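PDB 3U4J: NAD-dependent aldehyde dehydrogenase from Sinorhizobium meliloti, which probably oxidises aldehydes to carboxylic acids with NAD or NADP as the electron acceptor. Local coordinates for residues A[355-359]-A[384-389]; A[26-31]-A[208-212]; A[129-133]-A[463-467]; A[55-60]-A[225-230]. All coordinates share one frame; numbering follows the deposited sequence.

Interaction 1: A[355-359]-A[384-389]; sequences VHSYV and YAPTVF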
loop_
_atom_site.group_PDB
_atom_site.type_symbol
_atom_site.label_atom_id
_atom_site.label_comp_id
_atom_site.label_asym_id
_atom_site.label_seq_id
_atom_site.Cartn_x
_atom_site.Cartn_y
_atom_site.Cartn_z
ATOM N N VAL A 355 35.522 27.080 5.633
ATOM C CA VAL A 355 34.586 27.962 4.918
ATOM C C VAL A 355 35.324 29.152 4.279
ATOM O O VAL A 355 35.104 29.461 3.101
ATOM C CB VAL A 355 33.427 28.456 5.805
ATOM C CG1 VAL A 355 32.603 29.556 5.077
ATOM C CG2 VAL A 355 32.513 27.270 6.240
ATOM N N HIS A 356 36.202 29.806 5.043
ATOM C CA HIS A 356 36.982 30.930 4.497
ATOM C C HIS A 356 37.916 30.492 3.358
ATOM O O HIS A 356 38.075 31.209 2.372
ATOM C CB HIS A 356 37.776 31.675 5.585
ATOM C CG HIS A 356 38.320 32.988 5.110
ATOM N ND1 HIS A 356 37.504 34.008 4.674
ATOM C CD2 HIS A 356 39.594 33.430 4.953
ATOM C CE1 HIS A 356 38.249 35.033 4.293
ATOM N NE2 HIS A 356 39.520 34.705 4.438
ATOM N N SER A 357 38.512 29.307 3.498
ATOM C CA SER A 357 39.319 28.725 2.429
ATOM C C SER A 357 38.552 28.592 1.104
ATOM O O SER A 357 39.096 28.836 0.027
ATOM C CB SER A 357 39.817 27.349 2.855
ATOM O OG SER A 357 40.760 26.869 1.915
ATOM N N TYR A 358 37.297 28.155 1.165
ATOM C CA TYR A 358 36.493 28.082 -0.033
ATOM C C TYR A 358 36.186 29.471 -0.634
ATOM O O TYR A 358 36.215 29.653 -1.860
ATOM C CB TYR A 358 35.202 27.294 0.249
ATOM C CG TYR A 358 35.384 25.797 0.128
ATOM C CD1 TYR A 358 35.737 25.225 -1.096
ATOM C CD2 TYR A 358 35.205 24.944 1.233
ATOM C CE1 TYR A 358 35.910 23.843 -1.224
ATOM C CE2 TYR A 358 35.353 23.553 1.104
ATOM C CZ TYR A 358 35.722 23.021 -0.130
ATOM O OH TYR A 358 35.877 21.663 -0.304
ATOM N N VAL A 359 35.876 30.440 0.223
ATOM C CA VAL A 359 35.633 31.814 -0.241
ATOM C C VAL A 359 36.910 32.357 -0.893
ATOM O O VAL A 359 36.852 32.967 -1.963
ATOM C CB VAL A 359 35.146 32.752 0.902
ATOM C CG1 VAL A 359 35.243 34.210 0.482
ATOM C CG2 VAL A 359 33.685 32.421 1.263
ATOM N N TYR A 384 30.661 33.916 10.659
ATOM C CA TYR A 384 31.054 34.169 9.280
ATOM C C TYR A 384 29.978 35.008 8.606
ATOM O O TYR A 384 28.795 34.745 8.772
ATOM C CB TYR A 384 31.335 32.856 8.527
ATOM C CG TYR A 384 32.251 33.107 7.349
ATOM C CD1 TYR A 384 33.638 33.039 7.503
ATOM C CD2 TYR A 384 31.739 33.507 6.116
ATOM C CE1 TYR A 384 34.514 33.343 6.432
ATOM C CE2 TYR A 384 32.588 33.792 5.041
ATOM C CZ TYR A 384 33.969 33.709 5.213
ATOM O OH TYR A 384 34.797 33.994 4.169
ATOM N N ALA A 385 30.380 36.047 7.875
ATOM C CA ALA A 385 29.408 36.953 7.278
ATOM C C ALA A 385 28.581 36.272 6.174
ATOM O O ALA A 385 29.100 35.441 5.453
ATOM C CB ALA A 385 30.122 38.162 6.699
ATOM N N PRO A 386 27.289 36.626 6.049
ATOM C CA PRO A 386 26.535 36.178 4.889
ATOM C C PRO A 386 27.274 36.555 3.603
ATOM O O PRO A 386 27.676 37.729 3.420
ATOM C CB PRO A 386 25.233 36.966 5.002
ATOM C CG PRO A 386 25.046 37.133 6.453
ATOM C CD PRO A 386 26.433 37.371 6.995
ATOM N N THR A 387 27.437 35.568 2.731
ATOM C CA THR A 387 28.308 35.698 1.570
ATOM C C THR A 387 27.611 35.292 0.282
ATOM O O THR A 387 26.951 34.241 0.224
ATOM C CB THR A 387 29.598 34.858 1.780
ATOM O OG1 THR A 387 30.261 35.298 2.985
ATOM C CG2 THR A 387 30.562 34.964 0.553
ATOM N N VAL A 388 27.759 36.127 -0.749
ATOM C CA VAL A 388 27.191 35.849 -2.071
ATOM C C VAL A 388 28.247 36.032 -3.175
ATOM O O VAL A 388 28.925 37.065 -3.228
ATOM C CB VAL A 388 25.991 36.759 -2.373
ATOM C CG1 VAL A 388 25.463 36.493 -3.789
ATOM C CG2 VAL A 388 24.889 36.582 -1.325
ATOM N N PHE A 389 28.400 35.014 -4.021
ATOM C CA PHE A 389 29.215 35.098 -5.244
ATOM C C PHE A 389 28.332 35.128 -6.487
ATOM O O PHE A 389 27.335 34.388 -6.581
ATOM C CB PHE A 389 30.147 33.909 -5.375
ATOM C CG PHE A 389 31.364 33.970 -4.506
ATOM C CD1 PHE A 389 32.458 34.790 -4.848
ATOM C CD2 PHE A 389 31.456 33.156 -3.375
ATOM C CE1 PHE A 389 33.640 34.812 -4.044
ATOM C CE2 PHE A 389 32.610 33.168 -2.559
ATOM C CZ PHE A 389 33.716 34.009 -2.901
#
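Helix 349-364 packs against one side of strand 383-390, with the CA atoms of His-356 and Tyr-384 8.3 Å apart and those of Val-359 and Thr-387 8.5 Å apart, a spacing bridged mainly by side chains. This is helix-on-sheet packing in an alpha/beta layer of the aldehyde dehydrogenase fold, the strand belonging to the mixed sheet that also holds strand 407-413. Tyr-384 makes the largest share of the contact. With CG anti to the backbone N (chi1 -157°), its ring reaches across to the helix; its face meets Val-355, and its hydroxyl end meets both His-356 and Val-359. Val-355 sets CG1 squarely over the ring, 4.1 Å from the centroid, in a CH-pi contact. His-356 comes in at the ring edge, and its ND1 forms a nearly straight hydrogen bond of 2.8 Å with Tyr-384 OH; either atom could be the donor. The two rings meet rim to rim, their planes turned 52° apart. The Val-359 side chain points back against that of Tyr-384, CG2 lying 3.5 Å from Tyr-384 OH. A phenylalanine at Tyr-384 would probably keep the valine contact over the ring but leave His-356 ND1 without this partner and its imidazole less firmly fixed in rotation. Val-359 also meets Phe-389, and Val-407 of the neighbouring strand touches both of them as well as Val-355. Thr-387 OG1 is turned back to Ala-385 O, while its methyl CG2 faces the helix. At the Phe-389 end of the contact, Val-359 CG1 rests 3.7 Å from Phe-389 CZ.

Interaction 2: A[26-31]-A[208-212]; sequences LVDGKS and AELAR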
loop_
_atom_site.group_PDB
_atom_site.type_symbol
_atom_site.label_atom_id
_atom_site.label_comp_id
_atom_site.label_asym_id
_atom_site.label_seq_id
_atom_site.Cartn_x
_atom_site.Cartn_y
_atom_site.Cartn_z
ATOM N N LEU A 26 24.498 6.686 28.484
ATOM C CA LEU A 26 23.394 5.932 29.037
ATOM C C LEU A 26 23.383 4.570 28.389
ATOM O O LEU A 26 23.142 4.447 27.210
ATOM C CB LEU A 26 22.085 6.721 28.887
ATOM C CG LEU A 26 20.661 6.225 29.219
ATOM C CD1 LEU A 26 20.514 4.911 29.905
ATOM C CD2 LEU A 26 19.841 7.353 29.889
ATOM N N VAL A 27 23.664 3.540 29.187
ATOM C CA VAL A 27 23.812 2.185 28.702
ATOM C C VAL A 27 23.048 1.220 29.600
ATOM O O VAL A 27 23.252 1.209 30.817
ATOM C CB VAL A 27 25.321 1.809 28.658
ATOM C CG1 VAL A 27 25.520 0.366 28.248
ATOM C CG2 VAL A 27 26.068 2.740 27.686
ATOM N N ASP A 28 22.173 0.422 29.000
ATOM C CA ASP A 28 21.376 -0.592 29.703
ATOM C C ASP A 28 20.598 0.068 30.830
ATOM O O ASP A 28 20.496 -0.476 31.937
ATOM C CB ASP A 28 22.269 -1.732 30.261
ATOM C CG ASP A 28 21.497 -2.992 30.535
ATOM O OD1 ASP A 28 20.404 -3.152 29.949
ATOM O OD2 ASP A 28 21.993 -3.861 31.308
ATOM N N GLY A 29 20.114 1.273 30.558
ATOM C CA GLY A 29 19.269 1.995 31.497
ATOM C C GLY A 29 19.996 2.762 32.570
ATOM O O GLY A 29 19.326 3.408 33.385
ATOM N N LYS A 30 21.347 2.696 32.578
ATOM C CA LYS A 30 22.186 3.347 33.621
ATOM C C LYS A 30 22.998 4.493 33.053
ATOM O O LYS A 30 23.593 4.366 31.995
ATOM C CB LYS A 30 23.201 2.376 34.271
ATOM C CG LYS A 30 22.679 1.045 34.766
ATOM C CD LYS A 30 21.954 1.132 36.088
ATOM C CE LYS A 30 21.543 -0.281 36.545
ATOM N NZ LYS A 30 20.109 -0.302 36.976
ATOM N N SER A 31 23.057 5.601 33.780
ATOM C CA SER A 31 23.951 6.691 33.420
ATOM C C SER A 31 25.382 6.354 33.881
ATOM O O SER A 31 25.615 6.036 35.050
ATOM C CB SER A 31 23.467 7.998 34.029
ATOM O OG SER A 31 22.193 8.368 33.496
ATOM N N ALA A 208 17.826 10.309 25.330
ATOM C CA ALA A 208 17.885 8.944 25.882
ATOM C C ALA A 208 17.351 8.923 27.316
ATOM O O ALA A 208 16.736 7.940 27.741
ATOM C CB ALA A 208 19.306 8.392 25.845
ATOM N N GLU A 209 17.614 9.998 28.049
ATOM C CA GLU A 209 17.127 10.118 29.427
ATOM C C GLU A 209 15.608 10.282 29.449
ATOM O O GLU A 209 14.931 9.727 30.315
ATOM C CB GLU A 209 17.852 11.250 30.174
ATOM C CG GLU A 209 19.365 10.950 30.347
ATOM C CD GLU A 209 20.145 12.100 30.988
ATOM O OE1 GLU A 209 19.639 13.246 31.045
ATOM O OE2 GLU A 209 21.294 11.875 31.418
ATOM N N LEU A 210 15.070 11.019 28.483
ATOM C CA LEU A 210 13.595 11.105 28.344
ATOM C C LEU A 210 12.966 9.754 28.004
ATOM O O LEU A 210 11.911 9.405 28.555
ATOM C CB LEU A 210 13.182 12.164 27.325
ATOM C CG LEU A 210 13.668 13.586 27.628
ATOM C CD1 LEU A 210 13.111 14.575 26.607
ATOM C CD2 LEU A 210 13.298 14.003 29.031
ATOM N N ALA A 211 13.595 8.987 27.110
ATOM C CA ALA A 211 13.117 7.625 26.836
ATOM C C ALA A 211 13.100 6.771 28.111
ATOM O O ALA A 211 12.137 6.009 28.376
ATOM C CB ALA A 211 13.972 6.930 25.711
ATOM N N ARG A 212 14.150 6.895 28.913
ATOM C CA ARG A 212 14.189 6.159 30.200
ATOM C C ARG A 212 13.053 6.658 31.102
ATOM O O ARG A 212 12.329 5.870 31.712
ATOM C CB ARG A 212 15.542 6.363 30.901
ATOM C CG ARG A 212 15.675 5.597 32.213
ATOM C CD ARG A 212 17.101 5.689 32.774
ATOM N NE ARG A 212 17.566 7.061 33.016
ATOM C CZ ARG A 212 18.843 7.366 33.264
ATOM N NH1 ARG A 212 19.761 6.390 33.304
ATOM N NH2 ARG A 212 19.207 8.628 33.465
HETATM O O HOH W 1 22.686 9.603 31.008
#
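The guanidinium of Arg-212 turns one face to Leu-26 and meets the beta hairpin of strands 25-27 and 30-32 with its edge, so that helix 202-214 is tied to the hairpin through one group used in two ways. The hairpin turns through a type I' beta turn from Val-27 to Lys-30. Over the face, Leu-26 CD2 sits above the centre of the guanidinium, 3.5 Å from Arg-212 CZ; the same methyl touches Glu-209 CG and Ala-208 CB. At the edge, NH1 and NH2 of Arg-212 both point end-on at Ser-31 OG, 3.1 and 3.0 Å away, close to the guanidinium plane. NH1 donates in addition to Gly-29 O at 3.0 Å, approaching from above the carbonyl plane. The bend at chi3 of Arg-212 (58°) swings the group alongside the turn, and its CD also lies near this carbonyl. A leucine in place of Arg-212 would probably leave Gly-29 O and Ser-31 OG without these donors and the turn less firmly tied to the helix. Beyond the contact, Asp-28 forms a salt bridge with Lys-72 of helix 60-75, and Glu-209 OE1 pairs with Arg-206 on its own helix. The other carboxylate oxygen, Glu-209 OE2, accepts a hydrogen bond from a water at 2.7 Å, and that water also lies 2.8 Å from Ser-31 OG.

Interaction 3: A[129-133]-A[463-467]; sequences DLWSY and TPELP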
loop_
_atom_site.group_PDB
_atom_site.type_symbol
_atom_site.label_atom_id
_atom_site.label_comp_id
_atom_site.label_asym_id
_atom_site.label_seq_id
_atom_site.Cartn_x
_atom_site.Cartn_y
_atom_site.Cartn_z
ATOM N N ASP A 129 7.050 16.518 17.177
ATOM C CA ASP A 129 6.118 16.096 16.112
ATOM C C ASP A 129 6.639 14.861 15.365
ATOM O O ASP A 129 5.853 13.983 14.977
ATOM C CB ASP A 129 5.832 17.241 15.114
ATOM C CG ASP A 129 4.646 16.940 14.202
ATOM O OD1 ASP A 129 3.540 16.616 14.697
ATOM O OD2 ASP A 129 4.811 17.039 12.984
ATOM N N LEU A 130 7.963 14.781 15.167
ATOM C CA LEU A 130 8.551 13.587 14.574
ATOM C C LEU A 130 8.278 12.360 15.414
ATOM O O LEU A 130 7.895 11.318 14.874
ATOM C CB LEU A 130 10.050 13.737 14.374
ATOM C CG LEU A 130 10.509 14.675 13.241
ATOM C CD1 LEU A 130 11.999 15.008 13.479
ATOM C CD2 LEU A 130 10.311 14.053 11.869
ATOM N N TRP A 131 8.480 12.496 16.719
ATOM C CA TRP A 131 8.262 11.383 17.639
ATOM C C TRP A 131 6.769 11.036 17.599
ATOM O O TRP A 131 6.430 9.864 17.563
ATOM C CB TRP A 131 8.726 11.726 19.078
ATOM C CG TRP A 131 10.188 11.450 19.294
ATOM C CD1 TRP A 131 11.250 12.276 18.946
ATOM C CD2 TRP A 131 10.766 10.271 19.860
ATOM N NE1 TRP A 131 12.451 11.666 19.267
ATOM C CE2 TRP A 131 12.178 10.444 19.845
ATOM C CE3 TRP A 131 10.230 9.072 20.387
ATOM C CZ2 TRP A 131 13.053 9.472 20.333
ATOM C CZ3 TRP A 131 11.110 8.101 20.876
ATOM C CH2 TRP A 131 12.507 8.302 20.836
ATOM N N SER A 132 5.878 12.039 17.564
ATOM C CA SER A 132 4.438 11.737 17.534
ATOM C C SER A 132 4.005 11.048 16.258
ATOM O O SER A 132 3.230 10.108 16.305
ATOM C CB SER A 132 3.566 12.985 17.719
ATOM O OG SER A 132 3.917 13.627 18.925
ATOM N N TYR A 133 4.464 11.553 15.122
ATOM C CA TYR A 133 4.162 10.926 13.836
ATOM C C TYR A 133 4.591 9.454 13.825
ATOM O O TYR A 133 3.836 8.566 13.390
ATOM C CB TYR A 133 4.840 11.671 12.662
ATOM C CG TYR A 133 4.653 10.893 11.368
ATOM C CD1 TYR A 133 3.560 11.124 10.525
ATOM C CD2 TYR A 133 5.558 9.892 11.005
ATOM C CE1 TYR A 133 3.396 10.362 9.358
ATOM C CE2 TYR A 133 5.382 9.125 9.849
ATOM C CZ TYR A 133 4.309 9.366 9.048
ATOM O OH TYR A 133 4.156 8.584 7.927
ATOM N N THR A 463 7.928 17.800 6.055
ATOM C CA THR A 463 6.941 17.218 6.970
ATOM C C THR A 463 7.374 15.815 7.409
ATOM O O THR A 463 8.122 15.153 6.692
ATOM C CB THR A 463 5.625 17.016 6.218
ATOM O OG1 THR A 463 5.874 16.162 5.094
ATOM C CG2 THR A 463 5.066 18.371 5.733
ATOM N N PRO A 464 6.915 15.341 8.582
ATOM C CA PRO A 464 7.249 13.948 8.913
ATOM C C PRO A 464 6.626 12.935 7.955
ATOM O O PRO A 464 7.119 11.790 7.865
ATOM C CB PRO A 464 6.648 13.777 10.324
ATOM C CG PRO A 464 6.704 15.202 10.922
ATOM C CD PRO A 464 6.297 16.057 9.722
ATOM N N GLU A 465 5.549 13.351 7.263
ATOM C CA GLU A 465 4.716 12.472 6.412
ATOM C C GLU A 465 5.429 11.994 5.160
ATOM O O GLU A 465 5.122 10.920 4.640
ATOM C CB GLU A 465 3.380 13.177 6.017
ATOM C CG GLU A 465 2.342 13.293 7.154
ATOM C CD GLU A 465 2.582 14.488 8.089
ATOM O OE1 GLU A 465 1.747 14.697 9.012
ATOM O OE2 GLU A 465 3.611 15.200 7.909
ATOM N N LEU A 466 6.394 12.782 4.677
ATOM C CA LEU A 466 7.103 12.445 3.452
ATOM C C LEU A 466 8.518 11.910 3.693
ATOM O O LEU A 466 9.187 12.371 4.639
ATOM C CB LEU A 466 7.191 13.679 2.530
ATOM C CG LEU A 466 6.023 13.824 1.556
ATOM C CD1 LEU A 466 4.789 14.387 2.285
ATOM C CD2 LEU A 466 6.409 14.745 0.360
ATOM N N PRO A 467 8.990 10.981 2.816
ATOM C CA PRO A 467 10.334 10.375 2.894
ATOM C C PRO A 467 11.437 11.351 2.505
ATOM O O PRO A 467 11.209 12.280 1.711
ATOM C CB PRO A 467 10.303 9.278 1.833
ATOM C CG PRO A 467 9.239 9.782 0.830
ATOM C CD PRO A 467 8.202 10.412 1.697
HETATM O O HOH W 2 2.946 9.553 5.972
#
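Asp-129 OD2 is gripped by Arg-139 of a neighbouring subunit in a salt bridge and at the same time lies 3.3 Å from Pro-464 CG, the Asp-129 and Pro-464 side chains crossing at about a right angle. The contact is helix-to-loop packing at a subunit interface of the tetramer: helix 117-138 meets the loop between strands 453-456 and 475-476. Pro-464 fits between three side chains spaced along the helix. Its CG faces Asp-129 and also Leu-130 CD2, at 3.9 Å, while its CB presses on Tyr-133 CB at 3.6 Å. Tyr-133, with CG anti to the backbone N (chi1 173°), extends over the loop and lays one ring face against the peptide that follows the proline; Pro-464 O stands 3.7 Å above the ring plane, toward the rim. Glu-465 CG lies 3.8 Å from Tyr-133 CE1, and the bend at chi2 turns the carboxylate beyond it. Its OE1 forms a salt bridge with the same Arg-139, so one arginine bridges two carboxylates and probably offsets the repulsion between them. Arg-89 of that subunit pairs with Asp-129 OD1. At the far end of the ring a water links the two segments, 2.5 Å from Tyr-133 OH and donating to Glu-465 O at 2.9 Å.

Interaction 4: A[55-60]-A[225-230]; sequences WPEASA and TGYGDP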
loop_
_atom_site.group_PDB
_atom_site.type_symbol
_atom_site.label_atom_id
_atom_site.label_comp_id
_atom_site.label_asym_id
_atom_site.label_seq_id
_atom_site.Cartn_x
_atom_site.Cartn_y
_atom_site.Cartn_z
ATOM N N TRP A 55 31.044 15.593 28.373
ATOM C CA TRP A 55 30.537 14.240 28.315
ATOM C C TRP A 55 31.709 13.286 28.190
ATOM O O TRP A 55 32.816 13.724 27.843
ATOM C CB TRP A 55 29.571 14.056 27.109
ATOM C CG TRP A 55 29.921 14.912 25.948
ATOM C CD1 TRP A 55 30.898 14.684 25.032
ATOM C CD2 TRP A 55 29.329 16.159 25.603
ATOM N NE1 TRP A 55 30.957 15.702 24.137
ATOM C CE2 TRP A 55 29.992 16.624 24.453
ATOM C CE3 TRP A 55 28.298 16.930 26.154
ATOM C CZ2 TRP A 55 29.664 17.821 23.833
ATOM C CZ3 TRP A 55 27.951 18.126 25.525
ATOM C CH2 TRP A 55 28.635 18.558 24.378
ATOM N N PRO A 56 31.467 11.981 28.397
ATOM C CA PRO A 56 32.579 11.053 28.386
ATOM C C PRO A 56 33.249 10.946 27.030
ATOM O O PRO A 56 32.622 11.211 25.970
ATOM C CB PRO A 56 31.930 9.712 28.752
ATOM C CG PRO A 56 30.753 10.089 29.582
ATOM C CD PRO A 56 30.228 11.331 28.865
ATOM N N GLU A 57 34.527 10.579 27.078
ATOM C CA GLU A 57 35.248 10.215 25.886
ATOM C C GLU A 57 35.254 8.703 25.890
ATOM O O GLU A 57 36.056 8.099 26.611
ATOM C CB GLU A 57 36.679 10.769 25.939
ATOM C CG GLU A 57 37.540 10.300 24.769
ATOM C CD GLU A 57 39.024 10.730 24.873
ATOM O OE1 GLU A 57 39.428 11.435 25.839
ATOM O OE2 GLU A 57 39.780 10.327 23.965
ATOM N N ALA A 58 34.366 8.078 25.111
ATOM C CA ALA A 58 34.237 6.621 25.178
ATOM C C ALA A 58 35.447 5.922 24.561
ATOM O O ALA A 58 35.993 6.377 23.558
ATOM C CB ALA A 58 32.940 6.128 24.500
ATOM N N SER A 59 35.834 4.818 25.191
ATOM C CA SER A 59 36.792 3.878 24.639
ATOM C C SER A 59 36.021 2.885 23.760
ATOM O O SER A 59 34.786 2.775 23.869
ATOM C CB SER A 59 37.454 3.105 25.799
ATOM O OG SER A 59 36.555 2.095 26.237
ATOM N N ALA A 60 36.745 2.141 22.923
ATOM C CA ALA A 60 36.143 1.055 22.131
ATOM C C ALA A 60 35.362 0.088 23.013
ATOM O O ALA A 60 34.270 -0.359 22.648
ATOM C CB ALA A 60 37.229 0.287 21.300
ATOM N N THR A 225 29.224 8.640 23.802
ATOM C CA THR A 225 29.809 9.895 23.361
ATOM C C THR A 225 31.327 9.728 23.220
ATOM O O THR A 225 31.946 8.845 23.850
ATOM C CB THR A 225 29.481 11.051 24.338
ATOM O OG1 THR A 225 29.963 10.728 25.659
ATOM C CG2 THR A 225 27.948 11.283 24.407
ATOM N N GLY A 226 31.925 10.575 22.404
ATOM C CA GLY A 226 33.341 10.429 22.141
ATOM C C GLY A 226 33.721 11.027 20.805
ATOM O O GLY A 226 32.901 11.703 20.139
ATOM N N TYR A 227 34.961 10.771 20.391
ATOM C CA TYR A 227 35.385 11.262 19.087
ATOM C C TYR A 227 34.788 10.401 17.979
ATOM O O TYR A 227 34.059 9.425 18.270
ATOM C CB TYR A 227 36.916 11.354 19.028
ATOM C CG TYR A 227 37.439 12.398 19.967
ATOM C CD1 TYR A 227 37.249 13.752 19.704
ATOM C CD2 TYR A 227 38.122 12.040 21.131
ATOM C CE1 TYR A 227 37.731 14.729 20.583
ATOM C CE2 TYR A 227 38.606 13.013 22.014
ATOM C CZ TYR A 227 38.413 14.346 21.727
ATOM O OH TYR A 227 38.892 15.327 22.579
ATOM N N GLY A 228 35.071 10.749 16.721
ATOM C CA GLY A 228 34.551 9.969 15.586
ATOM C C GLY A 228 34.913 8.490 15.714
ATOM O O GLY A 228 34.073 7.599 15.541
ATOM N N ASP A 229 36.179 8.224 16.024
ATOM C CA ASP A 229 36.611 6.872 16.359
ATOM C C ASP A 229 37.084 6.901 17.812
ATOM O O ASP A 229 37.473 7.960 18.315
ATOM C CB ASP A 229 37.734 6.397 15.418
ATOM C CG ASP A 229 37.228 6.084 14.007
ATOM O OD1 ASP A 229 36.066 5.638 13.842
ATOM O OD2 ASP A 229 37.989 6.293 13.046
ATOM N N PRO A 230 37.045 5.756 18.505
ATOM C CA PRO A 230 36.634 4.389 18.148
ATOM C C PRO A 230 35.140 4.131 17.858
ATOM O O PRO A 230 34.831 3.127 17.223
ATOM C CB PRO A 230 37.004 3.594 19.407
ATOM C CG PRO A 230 37.023 4.622 20.503
ATOM C CD PRO A 230 37.672 5.783 19.836
HETATM O O HOH W 3 36.168 8.509 22.035
#
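The glycine-containing loop that leaves strand 221-223 and leads into helix 231-237 is backed by the end of strand 51-56 and the residues running on to helix 60-75. Two direct hydrogen bonds fasten the loop to this backing. Thr-225 OG1, held between its backbone N and carbonyl carbon (chi1 58°), donates to Pro-56 O at 2.7 Å, the hydroxyl tilted 27° from the carbonyl plane. In return Ala-58 N donates to Thr-225 O at 2.8 Å. The same hydroxyl lies 3.7 Å from Trp-55 CB, and the indole continues toward Glu-198, whose carbonyl accepts from Trp-55 NE1. Gly-226 passes the strand end with its CA 4.2 Å from Glu-57 CA; a side chain there would crowd Ala-58 N. Next along the loop, Tyr-227 turns its ring edge to Glu-57, with OE2 in the ring plane and 3.5 Å from Tyr-227 CE2, while OE1 bonds to Ser-38. A water donates to Ala-58 O and accepts from Tyr-227 N. Pro-230, which follows a cis peptide bond, packs its CB 3.8 Å from Ala-60 CB at the start of helix 60-75. Between these two segments, then, the direct hydrogen bonds gather at the buried Thr-225, and the contact gives way through a water bridge to apolar packing at the proline.

Interactions 2 and 4 are close companions: their centres lie 17 Å apart on the same side of the chain's centre, and Met-25 of the hairpin strand touches Pro-56, Ala-58 and Thr-225. Interaction 2 ties an N-terminal hairpin to helix 202-214, and interaction 4 ties the end of strand 51-56 to the loop after strand 221-223; along the chain each crosses the other as well as interaction 3. Interactions 2 and 3 come within about 5 Å at their nearest atoms without touching, yet only interaction 3 reaches other subunits. Interaction 1 stands apart, in the layer of the other mixed sheet, its centre 41 Å from that of interaction 2. None lies at the calcium site of Leu-17 and Glu-50; the side chain of Trp-55 is about 14 Å from the ion.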